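Local coordinates for protein cellulase (Uncultured bacterium, PDB 6XSO) that probably hydrolyses internal beta-1,4 linkages in cellulose and related plant polysaccharides such as xylan, as a broad-specificity endoglucanase of glycoside hydrolase family 5, at residues Q60-A74 and M350-F363. Sequence-based numbering, arbitrary orientation. Where two conformers were deposited one is given.
Sequences QPVTKPELFKMMKEA and MGLSDGASRTMPSF
Gln60 meets Gly355 where, in this TIM barrel, 60-74, ending in helix 66-73 between strands 31-34 and 78-81, packs on the loop 350-363 between strand 345-349 and helix 366-377. Polar contacts gather at Gln60. Its OE1 accepts from Gly355 N at 2.8 Å, while its NE2 reaches Asp354 OD1 from above the carboxylate plane at 3.0 Å. The same OE1 lies over the centre of the Arg358 guanidinium, 3.1 Å from CZ, a face-on approach rather than a hydrogen bond. At the edge of that group, NE donates to Ser353 O and NH1 to a water held by Pro61 O and Thr63 OG1. NH1 also bonds Thr38 OG1, and NH2 bonds Gly36 O. Replacing Arg358 with a leucine would probably leave Ser353 O without this donor and break the water bridge to Pro61. Farther along, Lys64 NZ meets Thr359 O on a lone pair, 3.1 Å away.

Apolar contacts dominate along the helix. Pro361, after a cis peptide, sets CB 3.9 Å from Leu67 CA. Met71 CE touches Phe363 CE1, and Ala74 CB packs obliquely against CZ. Met70, bent at chi3 (75°), makes a Met-aromatic contact through SD, 4.2 Å from the Phe363 centroid, and a CH-pi contact through CE, 3.7 Å above the ring centre.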
# COMPACT_ATOMS: atom_id res chain seq x y z
N GLN A 60 13.22 3.05 13.20
CA GLN A 60 13.80 3.55 11.96
C GLN A 60 14.29 4.98 12.17
O GLN A 60 13.75 5.72 13.00
CB GLN A 60 12.76 3.53 10.85
CG GLN A 60 12.24 2.15 10.50
CD GLN A 60 13.32 1.18 10.04
OE1 GLN A 60 14.29 1.58 9.39
NE2 GLN A 60 13.16 -0.09 10.38
N PRO A 61 15.34 5.39 11.46
CA PRO A 61 15.86 6.75 11.61
C PRO A 61 14.99 7.76 10.86
O PRO A 61 14.15 7.41 10.04
CB PRO A 61 17.24 6.65 10.95
CG PRO A 61 17.01 5.61 9.84
CD PRO A 61 16.05 4.61 10.43
N VAL A 62 15.23 9.04 11.17
CA VAL A 62 14.64 10.11 10.38
C VAL A 62 15.09 9.96 8.93
O VAL A 62 16.29 9.87 8.65
CB VAL A 62 15.03 11.48 10.97
CG1 VAL A 62 14.61 12.61 10.03
CG2 VAL A 62 14.38 11.67 12.34
N THR A 63 14.13 9.94 8.02
CA THR A 63 14.42 9.61 6.63
C THR A 63 15.15 10.78 5.96
O THR A 63 14.88 11.95 6.24
CB THR A 63 13.11 9.36 5.90
OG1 THR A 63 12.33 8.35 6.57
CG2 THR A 63 13.33 8.86 4.46
N LYS A 64 16.10 10.46 5.08
CA LYS A 64 16.88 11.44 4.34
C LYS A 64 16.77 11.17 2.85
O LYS A 64 16.52 10.03 2.43
CB LYS A 64 18.36 11.40 4.74
CG LYS A 64 18.60 11.89 6.15
CD LYS A 64 20.06 12.11 6.44
CE LYS A 64 20.79 10.79 6.55
NZ LYS A 64 22.26 11.05 6.68
N PRO A 65 17.01 12.19 2.02
CA PRO A 65 16.75 12.00 0.58
C PRO A 65 17.71 11.05 -0.09
O PRO A 65 17.35 10.44 -1.11
CB PRO A 65 16.84 13.43 0.01
CG PRO A 65 17.61 14.21 1.03
CD PRO A 65 17.24 13.61 2.36
N GLU A 66 18.92 10.90 0.44
CA GLU A 66 19.92 10.06 -0.21
C GLU A 66 19.47 8.61 -0.29
O GLU A 66 19.82 7.90 -1.25
CB GLU A 66 21.23 10.19 0.55
CG GLU A 66 21.93 11.53 0.37
CD GLU A 66 21.26 12.73 1.05
OE1 GLU A 66 20.59 12.60 2.11
OE2 GLU A 66 21.45 13.84 0.49
N LEU A 67 18.71 8.14 0.70
CA LEU A 67 18.16 6.79 0.65
C LEU A 67 17.48 6.51 -0.69
O LEU A 67 17.61 5.42 -1.25
CB LEU A 67 17.16 6.58 1.79
CG LEU A 67 16.37 5.28 1.79
CD1 LEU A 67 17.27 4.06 1.98
CD2 LEU A 67 15.29 5.36 2.91
N PHE A 68 16.71 7.47 -1.20
CA PHE A 68 15.95 7.22 -2.42
C PHE A 68 16.81 7.35 -3.67
O PHE A 68 16.52 6.68 -4.66
CB PHE A 68 14.70 8.09 -2.42
CG PHE A 68 13.79 7.81 -1.24
CD1 PHE A 68 13.25 6.55 -1.06
CD2 PHE A 68 13.57 8.78 -0.29
CE1 PHE A 68 12.44 6.29 0.04
CE2 PHE A 68 12.76 8.51 0.81
CZ PHE A 68 12.21 7.27 0.97
N LYS A 69 17.84 8.20 -3.64
CA LYS A 69 18.85 8.17 -4.70
C LYS A 69 19.44 6.78 -4.82
O LYS A 69 19.57 6.24 -5.93
CB LYS A 69 19.93 9.20 -4.41
CG LYS A 69 21.08 9.27 -5.43
CD LYS A 69 22.10 10.36 -5.04
CE LYS A 69 23.26 10.48 -6.05
NZ LYS A 69 24.05 9.23 -6.03
N MET A 70 19.75 6.16 -3.69
CA MET A 70 20.31 4.81 -3.69
C MET A 70 19.32 3.80 -4.26
O MET A 70 19.68 2.95 -5.08
CB MET A 70 20.72 4.43 -2.27
CG MET A 70 21.44 3.09 -2.18
SD MET A 70 21.84 2.63 -0.49
CE MET A 70 20.24 2.14 0.14
N MET A 71 18.06 3.87 -3.81
CA MET A 71 17.05 2.95 -4.33
C MET A 71 16.89 3.09 -5.83
O MET A 71 16.85 2.10 -6.57
CB MET A 71 15.71 3.22 -3.63
CG MET A 71 15.68 2.76 -2.19
SD MET A 71 15.55 0.96 -2.09
CE MET A 71 15.92 0.72 -0.35
N LYS A 72 16.82 4.33 -6.32
CA LYS A 72 16.69 4.57 -7.75
C LYS A 72 17.87 3.98 -8.52
O LYS A 72 17.68 3.34 -9.57
CB LYS A 72 16.58 6.07 -8.01
CG LYS A 72 16.60 6.46 -9.47
CD LYS A 72 15.31 6.18 -10.18
CE LYS A 72 15.37 6.67 -11.63
NZ LYS A 72 15.99 8.03 -11.77
N GLU A 73 19.09 4.23 -8.05
CA GLU A 73 20.27 3.74 -8.75
C GLU A 73 20.37 2.22 -8.74
O GLU A 73 21.01 1.64 -9.63
CB GLU A 73 21.50 4.39 -8.14
CG GLU A 73 21.55 5.86 -8.49
CD GLU A 73 22.77 6.55 -7.94
OE1 GLU A 73 23.71 5.85 -7.51
OE2 GLU A 73 22.78 7.81 -7.95
N ALA A 74 19.76 1.57 -7.75
CA ALA A 74 19.71 0.11 -7.71
C ALA A 74 18.63 -0.46 -8.61
O ALA A 74 18.54 -1.68 -8.74
CB ALA A 74 19.53 -0.41 -6.28
N MET A 350 9.91 -3.58 3.38
CA MET A 350 11.06 -3.31 4.26
C MET A 350 12.28 -4.13 3.83
O MET A 350 12.52 -4.34 2.64
CB MET A 350 10.64 -3.48 5.72
CG MET A 350 9.66 -2.42 6.21
SD MET A 350 9.29 -2.51 7.97
CE MET A 350 10.82 -1.91 8.67
N GLY A 351 13.08 -4.55 4.79
CA GLY A 351 14.35 -5.13 4.45
C GLY A 351 15.10 -4.15 3.58
O GLY A 351 14.84 -2.95 3.60
N LEU A 352 16.04 -4.69 2.80
CA LEU A 352 16.85 -4.01 1.80
C LEU A 352 17.78 -2.97 2.42
O LEU A 352 19.00 -3.14 2.37
CB LEU A 352 16.03 -3.41 0.67
CG LEU A 352 15.05 -4.35 -0.05
CD1 LEU A 352 14.61 -3.70 -1.36
CD2 LEU A 352 15.58 -5.75 -0.30
N SER A 353 17.22 -1.86 2.93
CA SER A 353 17.97 -0.84 3.67
C SER A 353 17.14 -0.52 4.90
O SER A 353 16.06 0.07 4.79
CB SER A 353 18.21 0.40 2.82
OG SER A 353 19.01 1.35 3.53
N ASP A 354 17.63 -0.93 6.07
CA ASP A 354 16.82 -0.94 7.28
C ASP A 354 17.57 -0.28 8.42
O ASP A 354 18.79 -0.44 8.56
CB ASP A 354 16.51 -2.38 7.70
CG ASP A 354 15.52 -2.44 8.84
OD1 ASP A 354 14.34 -2.12 8.59
OD2 ASP A 354 15.90 -2.80 9.98
N GLY A 355 16.83 0.42 9.26
CA GLY A 355 17.45 0.95 10.45
C GLY A 355 18.54 1.94 10.11
O GLY A 355 18.42 2.72 9.16
N ALA A 356 19.63 1.89 10.88
CA ALA A 356 20.72 2.84 10.68
C ALA A 356 21.33 2.74 9.29
O ALA A 356 22.01 3.68 8.85
CB ALA A 356 21.78 2.63 11.75
N SER A 357 21.13 1.62 8.59
CA SER A 357 21.66 1.48 7.24
C SER A 357 21.08 2.54 6.32
O SER A 357 21.74 3.00 5.38
CB SER A 357 21.39 0.08 6.69
OG SER A 357 22.09 -0.90 7.44
N ARG A 358 19.83 2.94 6.56
CA ARG A 358 19.21 3.95 5.72
C ARG A 358 19.92 5.29 5.80
O ARG A 358 19.88 6.08 4.84
CB ARG A 358 17.75 4.13 6.15
CG ARG A 358 16.86 2.95 5.90
CD ARG A 358 15.46 3.28 6.39
NE ARG A 358 14.49 2.20 6.21
CZ ARG A 358 13.22 2.31 6.58
NH1 ARG A 358 12.81 3.46 7.11
NH2 ARG A 358 12.38 1.30 6.42
N THR A 359 20.53 5.60 6.94
CA THR A 359 21.19 6.88 7.14
C THR A 359 22.50 6.98 6.38
O THR A 359 22.98 8.09 6.12
CB THR A 359 21.40 7.06 8.65
OG1 THR A 359 20.16 6.76 9.32
CG2 THR A 359 21.85 8.47 8.98
N MET A 360 23.06 5.84 5.97
CA MET A 360 24.39 5.87 5.37
C MET A 360 24.39 6.60 4.03
O MET A 360 25.18 7.55 3.87
CB MET A 360 24.96 4.45 5.30
CG MET A 360 25.33 3.92 6.69
SD MET A 360 25.82 2.19 6.72
CE MET A 360 27.45 2.30 5.99
N PRO A 361 23.59 6.22 3.03
CA PRO A 361 22.71 5.05 2.96
C PRO A 361 23.45 3.82 2.44
O PRO A 361 24.43 3.96 1.72
CB PRO A 361 21.65 5.50 1.95
CG PRO A 361 22.46 6.32 0.97
CD PRO A 361 23.50 7.04 1.81
N SER A 362 22.93 2.64 2.77
CA SER A 362 23.55 1.39 2.38
C SER A 362 22.49 0.31 2.45
O SER A 362 21.59 0.37 3.28
CB SER A 362 24.69 1.03 3.34
OG SER A 362 25.33 -0.19 3.00
N PHE A 363 22.62 -0.68 1.57
CA PHE A 363 21.77 -1.86 1.65
C PHE A 363 22.37 -2.85 2.66
O PHE A 363 23.51 -3.29 2.49
CB PHE A 363 21.66 -2.56 0.29
CG PHE A 363 20.91 -1.78 -0.76
CD1 PHE A 363 19.54 -1.72 -0.78
CD2 PHE A 363 21.61 -1.14 -1.76
CE1 PHE A 363 18.87 -1.01 -1.75
CE2 PHE A 363 20.94 -0.43 -2.75
CZ PHE A 363 19.58 -0.37 -2.73
O HOH W 1 13.85 6.07 7.62
O HOH W 2 18.16 8.05 7.65
O HOH W 3 17.27 7.77 5.18
O HOH W 4 22.19 10.21 3.74